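Local coordinates for protein isoform 2 of Dual oxidase maturation factor 1 (Homo sapiens, PDB 7D3F) that may be required for the maturation of the dual oxidase DUOX1 and its transport from the endoplasmic reticulum to the plasma membrane, at residues I39-G44 against L51-R56; V108-T113 against Y156-F161; E128-R133 against K148-P153. One frame throughout, in Å; residues are numbered along the deposited sequence.

Contact 1: residues I39-G44 against L51-R56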
# COMPACT_ATOMS: atom_id res chain seq x y z
N ILE B 39 5.70 -6.89 -32.21
CA ILE B 39 5.44 -7.03 -33.64
C ILE B 39 5.87 -5.78 -34.40
O ILE B 39 6.40 -5.85 -35.51
CB ILE B 39 3.96 -7.38 -33.89
CG1 ILE B 39 3.65 -8.78 -33.37
CG2 ILE B 39 3.62 -7.28 -35.38
CD1 ILE B 39 2.20 -9.19 -33.55
N VAL B 40 5.66 -4.60 -33.80
CA VAL B 40 6.10 -3.36 -34.42
C VAL B 40 7.61 -3.33 -34.56
O VAL B 40 8.15 -2.97 -35.61
CB VAL B 40 5.58 -2.15 -33.61
CG1 VAL B 40 6.32 -0.88 -34.02
CG2 VAL B 40 4.09 -1.97 -33.82
N ILE B 41 8.33 -3.74 -33.50
CA ILE B 41 9.80 -3.73 -33.56
C ILE B 41 10.37 -4.96 -34.25
O ILE B 41 11.60 -5.05 -34.40
CB ILE B 41 10.42 -3.63 -32.16
CG1 ILE B 41 10.23 -4.93 -31.38
CG2 ILE B 41 9.83 -2.45 -31.39
CD1 ILE B 41 10.92 -4.95 -30.04
N LEU B 42 9.53 -5.90 -34.68
CA LEU B 42 10.00 -7.13 -35.32
C LEU B 42 10.92 -6.90 -36.51
O LEU B 42 11.95 -7.59 -36.60
CB LEU B 42 8.78 -7.97 -35.73
CG LEU B 42 9.05 -9.37 -36.30
CD1 LEU B 42 9.71 -10.25 -35.25
CD2 LEU B 42 7.76 -9.99 -36.81
N PRO B 43 10.64 -6.00 -37.46
CA PRO B 43 11.61 -5.76 -38.54
C PRO B 43 12.95 -5.25 -38.05
O PRO B 43 13.95 -5.42 -38.75
CB PRO B 43 10.90 -4.73 -39.44
CG PRO B 43 9.46 -4.93 -39.16
CD PRO B 43 9.39 -5.25 -37.70
N GLY B 44 12.99 -4.62 -36.87
CA GLY B 44 14.26 -4.22 -36.30
C GLY B 44 15.12 -5.37 -35.85
O GLY B 44 16.35 -5.23 -35.76
N LEU B 51 12.18 -14.91 -36.76
CA LEU B 51 11.16 -15.95 -36.66
C LEU B 51 11.26 -16.68 -35.32
O LEU B 51 10.32 -16.65 -34.52
CB LEU B 51 11.30 -16.93 -37.83
CG LEU B 51 10.25 -18.04 -37.89
CD1 LEU B 51 8.89 -17.48 -38.28
CD2 LEU B 51 10.69 -19.16 -38.83
N PHE B 52 12.41 -17.31 -35.07
CA PHE B 52 12.64 -17.93 -33.77
C PHE B 52 12.37 -16.94 -32.65
O PHE B 52 11.61 -17.23 -31.72
CB PHE B 52 14.08 -18.46 -33.69
CG PHE B 52 14.38 -19.22 -32.42
CD1 PHE B 52 14.84 -18.57 -31.29
CD2 PHE B 52 14.20 -20.60 -32.37
CE1 PHE B 52 15.12 -19.27 -30.13
CE2 PHE B 52 14.48 -21.30 -31.22
CZ PHE B 52 14.94 -20.64 -30.10
N TRP B 53 12.94 -15.74 -32.77
CA TRP B 53 12.70 -14.69 -31.78
C TRP B 53 11.21 -14.51 -31.56
O TRP B 53 10.71 -14.61 -30.43
CB TRP B 53 13.35 -13.39 -32.24
CG TRP B 53 13.29 -12.27 -31.24
CD1 TRP B 53 14.17 -12.04 -30.22
CD2 TRP B 53 12.31 -11.22 -31.17
NE1 TRP B 53 13.79 -10.92 -29.52
CE2 TRP B 53 12.66 -10.40 -30.08
CE3 TRP B 53 11.17 -10.90 -31.92
CZ2 TRP B 53 11.91 -9.28 -29.71
CZ3 TRP B 53 10.43 -9.79 -31.56
CH2 TRP B 53 10.81 -8.99 -30.46
N LEU B 54 10.46 -14.34 -32.66
CA LEU B 54 9.02 -14.18 -32.55
C LEU B 54 8.42 -15.30 -31.72
O LEU B 54 7.76 -15.05 -30.70
CB LEU B 54 8.39 -14.15 -33.95
CG LEU B 54 6.87 -13.98 -34.04
CD1 LEU B 54 6.49 -12.51 -34.10
CD2 LEU B 54 6.30 -14.74 -35.22
N LEU B 55 8.73 -16.55 -32.10
CA LEU B 55 8.20 -17.69 -31.36
C LEU B 55 8.50 -17.54 -29.88
O LEU B 55 7.58 -17.50 -29.05
CB LEU B 55 8.79 -18.99 -31.91
CG LEU B 55 7.97 -19.79 -32.92
CD1 LEU B 55 6.74 -20.40 -32.26
CD2 LEU B 55 7.57 -18.93 -34.11
N ARG B 56 9.78 -17.33 -29.55
CA ARG B 56 10.15 -17.21 -28.15
C ARG B 56 9.30 -16.15 -27.48
O ARG B 56 8.59 -16.44 -26.50
CB ARG B 56 11.64 -16.86 -28.02
CG ARG B 56 12.07 -16.54 -26.60
CD ARG B 56 13.56 -16.28 -26.48
NE ARG B 56 13.98 -15.10 -27.23
CZ ARG B 56 15.17 -14.51 -27.08
NH1 ARG B 56 15.47 -13.44 -27.80
NH2 ARG B 56 16.04 -14.99 -26.20

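Contact 2: residues V108-T113 against Y156-F161. With NAG (2-acetamido-2-deoxy-beta-D-glucopyranose), chain E.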
# COMPACT_ATOMS: atom_id res chain seq x y z
N VAL B 108 -15.62 -18.32 -5.01
CA VAL B 108 -16.55 -19.05 -5.86
C VAL B 108 -17.47 -18.05 -6.56
O VAL B 108 -17.98 -17.12 -5.92
CB VAL B 108 -17.36 -20.08 -5.06
CG1 VAL B 108 -18.06 -19.43 -3.87
CG2 VAL B 108 -18.37 -20.79 -5.96
N ASN B 109 -17.67 -18.24 -7.86
CA ASN B 109 -18.60 -17.45 -8.65
C ASN B 109 -19.83 -18.30 -8.96
O ASN B 109 -19.71 -19.38 -9.56
CB ASN B 109 -17.94 -16.95 -9.94
CG ASN B 109 -17.26 -15.61 -9.77
OD1 ASN B 109 -16.25 -15.50 -9.07
ND2 ASN B 109 -17.80 -14.58 -10.42
N ILE B 110 -20.99 -17.82 -8.55
CA ILE B 110 -22.26 -18.50 -8.76
C ILE B 110 -23.00 -17.76 -9.87
O ILE B 110 -23.27 -16.56 -9.75
CB ILE B 110 -23.10 -18.55 -7.48
CG1 ILE B 110 -22.28 -19.18 -6.35
CG2 ILE B 110 -24.39 -19.33 -7.71
CD1 ILE B 110 -22.91 -19.01 -4.99
N THR B 111 -23.32 -18.47 -10.94
CA THR B 111 -24.01 -17.90 -12.09
C THR B 111 -25.42 -18.46 -12.17
O THR B 111 -25.64 -19.66 -12.02
CB THR B 111 -23.26 -18.20 -13.39
OG1 THR B 111 -23.23 -19.61 -13.62
CG2 THR B 111 -21.83 -17.67 -13.32
N LEU B 112 -26.38 -17.57 -12.42
CA LEU B 112 -27.79 -17.93 -12.59
C LEU B 112 -28.27 -17.20 -13.84
O LEU B 112 -28.55 -16.00 -13.79
CB LEU B 112 -28.61 -17.55 -11.36
CG LEU B 112 -30.12 -17.77 -11.45
CD1 LEU B 112 -30.45 -19.25 -11.48
CD2 LEU B 112 -30.83 -17.09 -10.28
N THR B 113 -28.35 -17.92 -14.95
CA THR B 113 -28.72 -17.34 -16.24
C THR B 113 -30.09 -17.88 -16.64
O THR B 113 -30.23 -19.08 -16.89
CB THR B 113 -27.68 -17.65 -17.31
OG1 THR B 113 -26.40 -17.13 -16.90
CG2 THR B 113 -28.07 -17.01 -18.63
N TYR B 156 -28.51 -20.46 -2.02
CA TYR B 156 -28.30 -21.86 -1.69
C TYR B 156 -26.87 -22.29 -1.98
O TYR B 156 -26.20 -22.89 -1.13
CB TYR B 156 -29.30 -22.71 -2.47
CG TYR B 156 -28.99 -24.19 -2.53
CD1 TYR B 156 -28.41 -24.75 -3.66
CD2 TYR B 156 -29.30 -25.03 -1.46
CE1 TYR B 156 -28.13 -26.10 -3.72
CE2 TYR B 156 -29.02 -26.38 -1.52
CZ TYR B 156 -28.44 -26.91 -2.65
OH TYR B 156 -28.16 -28.26 -2.71
N LEU B 157 -26.37 -21.98 -3.18
CA LEU B 157 -25.00 -22.36 -3.52
C LEU B 157 -23.97 -21.61 -2.68
O LEU B 157 -22.89 -22.14 -2.41
CB LEU B 157 -24.75 -22.14 -5.01
CG LEU B 157 -25.33 -23.21 -5.93
CD1 LEU B 157 -24.95 -22.96 -7.38
CD2 LEU B 157 -24.88 -24.60 -5.49
N ALA B 158 -24.28 -20.38 -2.26
CA ALA B 158 -23.36 -19.64 -1.40
C ALA B 158 -23.34 -20.23 0.01
O ALA B 158 -22.27 -20.35 0.62
CB ALA B 158 -23.75 -18.17 -1.35
N GLU B 159 -24.51 -20.61 0.54
CA GLU B 159 -24.57 -21.23 1.85
C GLU B 159 -23.92 -22.60 1.85
O GLU B 159 -23.44 -23.07 2.89
CB GLU B 159 -26.03 -21.32 2.31
CG GLU B 159 -26.22 -21.52 3.81
CD GLU B 159 -26.43 -22.97 4.19
OE1 GLU B 159 -25.54 -23.54 4.85
OE2 GLU B 159 -27.48 -23.53 3.83
N LYS B 160 -23.89 -23.27 0.69
CA LYS B 160 -23.18 -24.54 0.59
C LYS B 160 -21.69 -24.38 0.88
O LYS B 160 -21.05 -25.33 1.34
CB LYS B 160 -23.39 -25.14 -0.80
CG LYS B 160 -24.70 -25.88 -0.96
CD LYS B 160 -24.69 -27.18 -0.17
CE LYS B 160 -25.95 -27.99 -0.40
NZ LYS B 160 -25.86 -29.35 0.19
N PHE B 161 -21.13 -23.20 0.62
CA PHE B 161 -19.70 -22.96 0.83
C PHE B 161 -19.42 -22.16 2.10
O PHE B 161 -18.28 -21.70 2.28
CB PHE B 161 -19.11 -22.24 -0.38
CG PHE B 161 -18.89 -23.13 -1.56
CD1 PHE B 161 -17.66 -23.73 -1.78
CD2 PHE B 161 -19.91 -23.37 -2.46
CE1 PHE B 161 -17.45 -24.54 -2.87
CE2 PHE B 161 -19.71 -24.18 -3.56
CZ PHE B 161 -18.48 -24.78 -3.76
C1 NAG E . -17.25 -13.25 -10.34
C2 NAG E . -16.76 -12.76 -11.71
C3 NAG E . -16.26 -11.32 -11.62
C4 NAG E . -17.32 -10.42 -10.98
C5 NAG E . -17.77 -11.01 -9.65
C6 NAG E . -18.90 -10.24 -9.00
C7 NAG E . -15.78 -14.26 -13.39
C8 NAG E . -14.60 -15.11 -13.76
N2 NAG E . -15.71 -13.63 -12.22
O3 NAG E . -15.93 -10.85 -12.92
O4 NAG E . -16.77 -9.12 -10.78
O5 NAG E . -18.24 -12.35 -9.85
O6 NAG E . -20.07 -10.25 -9.80
O7 NAG E . -16.75 -14.15 -14.13

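Contact 3: residues E128-R133 against K148-P153. With MAN (alpha-D-mannopyranose), chain C; NAG (2-acetamido-2-deoxy-beta-D-glucopyranose), chain E.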
# COMPACT_ATOMS: atom_id res chain seq x y z
N GLU B 128 -22.54 -13.80 -9.24
CA GLU B 128 -22.13 -13.31 -7.93
C GLU B 128 -20.81 -13.95 -7.51
O GLU B 128 -20.48 -15.06 -7.93
CB GLU B 128 -23.20 -13.62 -6.88
CG GLU B 128 -24.59 -13.10 -7.23
CD GLU B 128 -24.71 -11.60 -7.11
OE1 GLU B 128 -23.79 -10.96 -6.55
OE2 GLU B 128 -25.72 -11.05 -7.58
N GLU B 129 -20.06 -13.24 -6.68
CA GLU B 129 -18.78 -13.72 -6.18
C GLU B 129 -18.80 -13.77 -4.66
O GLU B 129 -19.29 -12.84 -4.00
CB GLU B 129 -17.63 -12.82 -6.65
CG GLU B 129 -16.26 -13.25 -6.16
CD GLU B 129 -15.15 -12.41 -6.74
OE1 GLU B 129 -14.15 -12.98 -7.22
OE2 GLU B 129 -15.28 -11.16 -6.73
N PHE B 130 -18.28 -14.86 -4.11
CA PHE B 130 -18.12 -15.02 -2.67
C PHE B 130 -16.69 -15.47 -2.42
O PHE B 130 -16.31 -16.58 -2.80
CB PHE B 130 -19.13 -16.03 -2.11
CG PHE B 130 -20.56 -15.63 -2.32
CD1 PHE B 130 -21.23 -15.96 -3.48
CD2 PHE B 130 -21.24 -14.91 -1.35
CE1 PHE B 130 -22.55 -15.59 -3.67
CE2 PHE B 130 -22.55 -14.54 -1.53
CZ PHE B 130 -23.21 -14.88 -2.70
N THR B 131 -15.89 -14.61 -1.80
CA THR B 131 -14.46 -14.83 -1.66
C THR B 131 -14.13 -15.33 -0.26
O THR B 131 -14.64 -14.83 0.74
CB THR B 131 -13.68 -13.54 -1.94
OG1 THR B 131 -14.15 -12.50 -1.08
CG2 THR B 131 -13.85 -13.12 -3.39
N TRP B 132 -13.26 -16.34 -0.20
CA TRP B 132 -12.72 -16.85 1.05
C TRP B 132 -11.23 -16.56 1.19
O TRP B 132 -10.53 -17.27 1.92
CB TRP B 132 -12.98 -18.35 1.18
CG TRP B 132 -12.56 -19.14 -0.03
CD1 TRP B 132 -11.30 -19.30 -0.50
CD2 TRP B 132 -13.42 -19.89 -0.90
NE1 TRP B 132 -11.31 -20.09 -1.62
CE2 TRP B 132 -12.60 -20.47 -1.89
CE3 TRP B 132 -14.80 -20.12 -0.94
CZ2 TRP B 132 -13.12 -21.26 -2.90
CZ3 TRP B 132 -15.30 -20.91 -1.95
CH2 TRP B 132 -14.47 -21.47 -2.92
N ARG B 133 -10.73 -15.54 0.50
CA ARG B 133 -9.32 -15.20 0.58
C ARG B 133 -8.96 -14.77 2.00
O ARG B 133 -9.80 -14.31 2.77
CB ARG B 133 -8.98 -14.08 -0.41
CG ARG B 133 -8.67 -14.56 -1.81
CD ARG B 133 -8.32 -13.41 -2.75
NE ARG B 133 -9.49 -12.62 -3.10
CZ ARG B 133 -9.82 -11.46 -2.53
NH1 ARG B 133 -9.07 -10.96 -1.56
NH2 ARG B 133 -10.91 -10.81 -2.92
N LYS B 148 -28.98 -8.45 1.02
CA LYS B 148 -29.23 -7.85 -0.29
C LYS B 148 -30.45 -8.47 -0.96
O LYS B 148 -31.15 -7.78 -1.71
CB LYS B 148 -28.00 -7.99 -1.18
CG LYS B 148 -27.98 -7.04 -2.37
CD LYS B 148 -26.59 -6.95 -2.99
CE LYS B 148 -26.42 -7.92 -4.15
NZ LYS B 148 -27.25 -7.53 -5.32
N GLY B 149 -30.72 -9.74 -0.71
CA GLY B 149 -31.89 -10.40 -1.24
C GLY B 149 -31.64 -11.15 -2.53
O GLY B 149 -32.48 -11.16 -3.43
N LEU B 150 -30.48 -11.81 -2.62
CA LEU B 150 -30.11 -12.52 -3.84
C LEU B 150 -31.09 -13.67 -4.10
O LEU B 150 -31.74 -14.16 -3.18
CB LEU B 150 -28.68 -13.05 -3.73
CG LEU B 150 -27.59 -11.99 -3.86
CD1 LEU B 150 -26.21 -12.63 -3.88
CD2 LEU B 150 -27.81 -11.15 -5.10
N PRO B 151 -31.22 -14.09 -5.36
CA PRO B 151 -32.17 -15.16 -5.69
C PRO B 151 -31.83 -16.46 -4.96
O PRO B 151 -30.70 -16.69 -4.53
CB PRO B 151 -32.03 -15.31 -7.21
CG PRO B 151 -30.73 -14.66 -7.55
CD PRO B 151 -30.57 -13.55 -6.57
N ASP B 152 -32.85 -17.31 -4.83
CA ASP B 152 -32.72 -18.51 -4.01
C ASP B 152 -31.61 -19.45 -4.45
O ASP B 152 -30.87 -19.94 -3.58
CB ASP B 152 -34.07 -19.24 -3.95
CG ASP B 152 -35.18 -18.37 -3.40
OD1 ASP B 152 -36.18 -18.16 -4.12
OD2 ASP B 152 -35.05 -17.89 -2.25
N PRO B 153 -31.44 -19.77 -5.75
CA PRO B 153 -30.31 -20.65 -6.11
C PRO B 153 -28.95 -20.09 -5.74
O PRO B 153 -28.07 -20.83 -5.29
CB PRO B 153 -30.47 -20.79 -7.63
CG PRO B 153 -31.90 -20.53 -7.90
CD PRO B 153 -32.29 -19.47 -6.91
C1 MAN C . -25.36 -6.91 -11.73
C2 MAN C . -26.70 -6.84 -10.99
C3 MAN C . -26.45 -7.04 -9.51
C4 MAN C . -25.74 -8.37 -9.27
C5 MAN C . -24.43 -8.42 -10.09
C6 MAN C . -23.76 -9.77 -10.03
O2 MAN C . -27.52 -7.93 -11.38
O3 MAN C . -27.66 -6.99 -8.75
O4 MAN C . -25.43 -8.52 -7.89
O5 MAN C . -24.72 -8.14 -11.48
O6 MAN C . -24.57 -10.70 -10.74
C1 NAG E . -17.25 -13.25 -10.34
C2 NAG E . -16.76 -12.76 -11.71
C3 NAG E . -16.26 -11.32 -11.62
C4 NAG E . -17.32 -10.42 -10.98
C5 NAG E . -17.77 -11.01 -9.65
C6 NAG E . -18.90 -10.24 -9.00
C7 NAG E . -15.78 -14.26 -13.39
C8 NAG E . -14.60 -15.11 -13.76
N2 NAG E . -15.71 -13.63 -12.22
O3 NAG E . -15.93 -10.85 -12.92
O4 NAG E . -16.77 -9.12 -10.78
O5 NAG E . -18.24 -12.35 -9.85
O6 NAG E . -20.07 -10.25 -9.80
O7 NAG E . -16.75 -14.15 -14.13

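Contact 1: residues I39-G44 against L51-R56
Ile41 and Leu42 reach across to Trp53 and Leu54 where a helical hairpin turns, and the contact is purely apolar. Ile41 comes first. Its CG1 branch stands between the backbone N and the carbonyl carbon (chi1 71°) and runs on extended, carrying the terminal methyl out to the indole: Ile41 CD1 lies 4.1 Å from Trp53 CH2, the two side chains crossing at about a right angle.

Leu42 follows, at the start of a short 3-10 segment, and buries more area in the contact than any other residue. With CG anti to the backbone N (chi1 -174°), its two methyls are divided between two partners. Leu42 CD1 sits 3.7 Å from Trp53 CE3 and nearly as close to CZ3, so the six-membered ring does the touching as the two side chains slide past each other in opposite directions. Leu42 CD2 meets Leu54 CD1 at 3.9 Å, again at about a right angle. The backbones stay well apart: Leu42 CA and Leu54 CA, the nearest pair, are 7.6 Å from each other, so side chains alone bridge the gap.

Beyond Leu42 the chain turns through Pro43 to Gly44, whose N makes a weak bond to Ile41 O. The contact thus ties the end of helix 22-41 to the first turns of helix 50-72, two predicted transmembrane helices joined by a short, predicted cytoplasmic link. Leu42 and Pro43 also touch Arg50 of the second helix, while Val40, Ile41 and Pro43 pack on apolar side chains of another protein chain.

Contact 2: residues V108-T113 against Y156-F161
Ile110 leaves its strand toward helix 152-160, lays both its branches on Leu157 and reaches Ala158 with the longer one. With CG1 beside the backbone N (chi1 -54°), CG2 stands anti to that N and comes within 3.7 Å of Leu157 CD1. The other branch, extended, brings Ile110 CD1 to 3.6 Å from Leu157 CB and also puts it 3.8 Å from Ala158 CB. Ile110 and Leu157 cross obliquely, so that the isoleucine meets both the root and one methyl of the leucine. The nearest CA atoms of the two segments, those of Ile110 and Leu157, are 7.1 Å apart.

Two residues back on the strand, Val108 faces the same way. Its CG2 lies over one face of the Phe161 ring, 4.4 Å from CE2, a looser touch than those of Ile110. The edge of that ring is turned to Leu157 O, which lies in the ring plane.

Asn109, between the two, faces away from the helix and carries the glycan: Asn109 ND2 is bonded to C1 of an N-acetylglucosamine at 1.4 Å. The strand therefore offers apolar groups to the helix and a sugar to the other side.

This is packing of a helix on an antiparallel sheet. Strand 107-114 lies between 94-103 and 122-131, from which Leu101 and Phe130 add to the core, and Tyr138 of helix 138-148 touches both Val108 and Phe161.

Contact 3: residues E128-R133 against K148-P153
Leu150 touches both Phe130 and Glu128, where the turn joining helices 138-148 and 152-160 lies on the antiparallel sheet. Leu150 CD1 touches Phe130 CZ at 3.9 Å, obliquely to the ring, and Glu128 CG at 3.8 Å; both partners come from strand 122-131, each side chain running head-on against that of the leucine.

Glu128 CG lies anti to the carbonyl carbon, and a bend at chi2 (-72°) turns the carboxylate toward a bound mannose. The sugar hydroxyl O4 donates to Glu128 OE2 at 2.6 Å. Lys148 NZ gives the same O4 a weak bond of 3.3 Å, so this oxygen bridges the two side chains. Between the charges themselves, Glu128 OE2 to Lys148 NZ is 4.5 Å, too far for a salt bridge, although the lysine would still be expected to favour the ionised carboxylate. The ammonium has a further partner, a polar side chain of another protein chain.

In the next shell, the turn has two backbone features: Gly149 leaves helix 138-148 with positive phi (95°), and Pro151 takes the N-cap position of helix 152-160. Ala145 touches Phe130 and Leu150, Val154 touches Glu128 and Phe130, and Leu155 touches Leu150. On the strand's other side the N-acetylglucosamine linked to Asn109 lies against Glu129, its ring oxygen O5 being 3.3 Å from Glu129 CB.

From the N terminus, contact 1 closes first, a short loop joining the ends of helices 22-41 and 50-72. It is complete before the others begin and stands on the opposite side of the chain's centre, about 45 Å from contact 2 and 46 Å from contact 3, measured between centres. Contact 2 then opens at 108-113 and closes only at 156-161; within that span contact 3 opens at 128-133 and closes at 148-153. The two abut. Ile110 N to Glu128 O (2.9 Å) is a probable hydrogen bond between neighbouring strands, and Ala158 CB to Phe130 CZ (3.6 Å) is packing of the helix on the sheet. Together they bind helix 152-160 and its preceding turn to the predicted extracellular sheet.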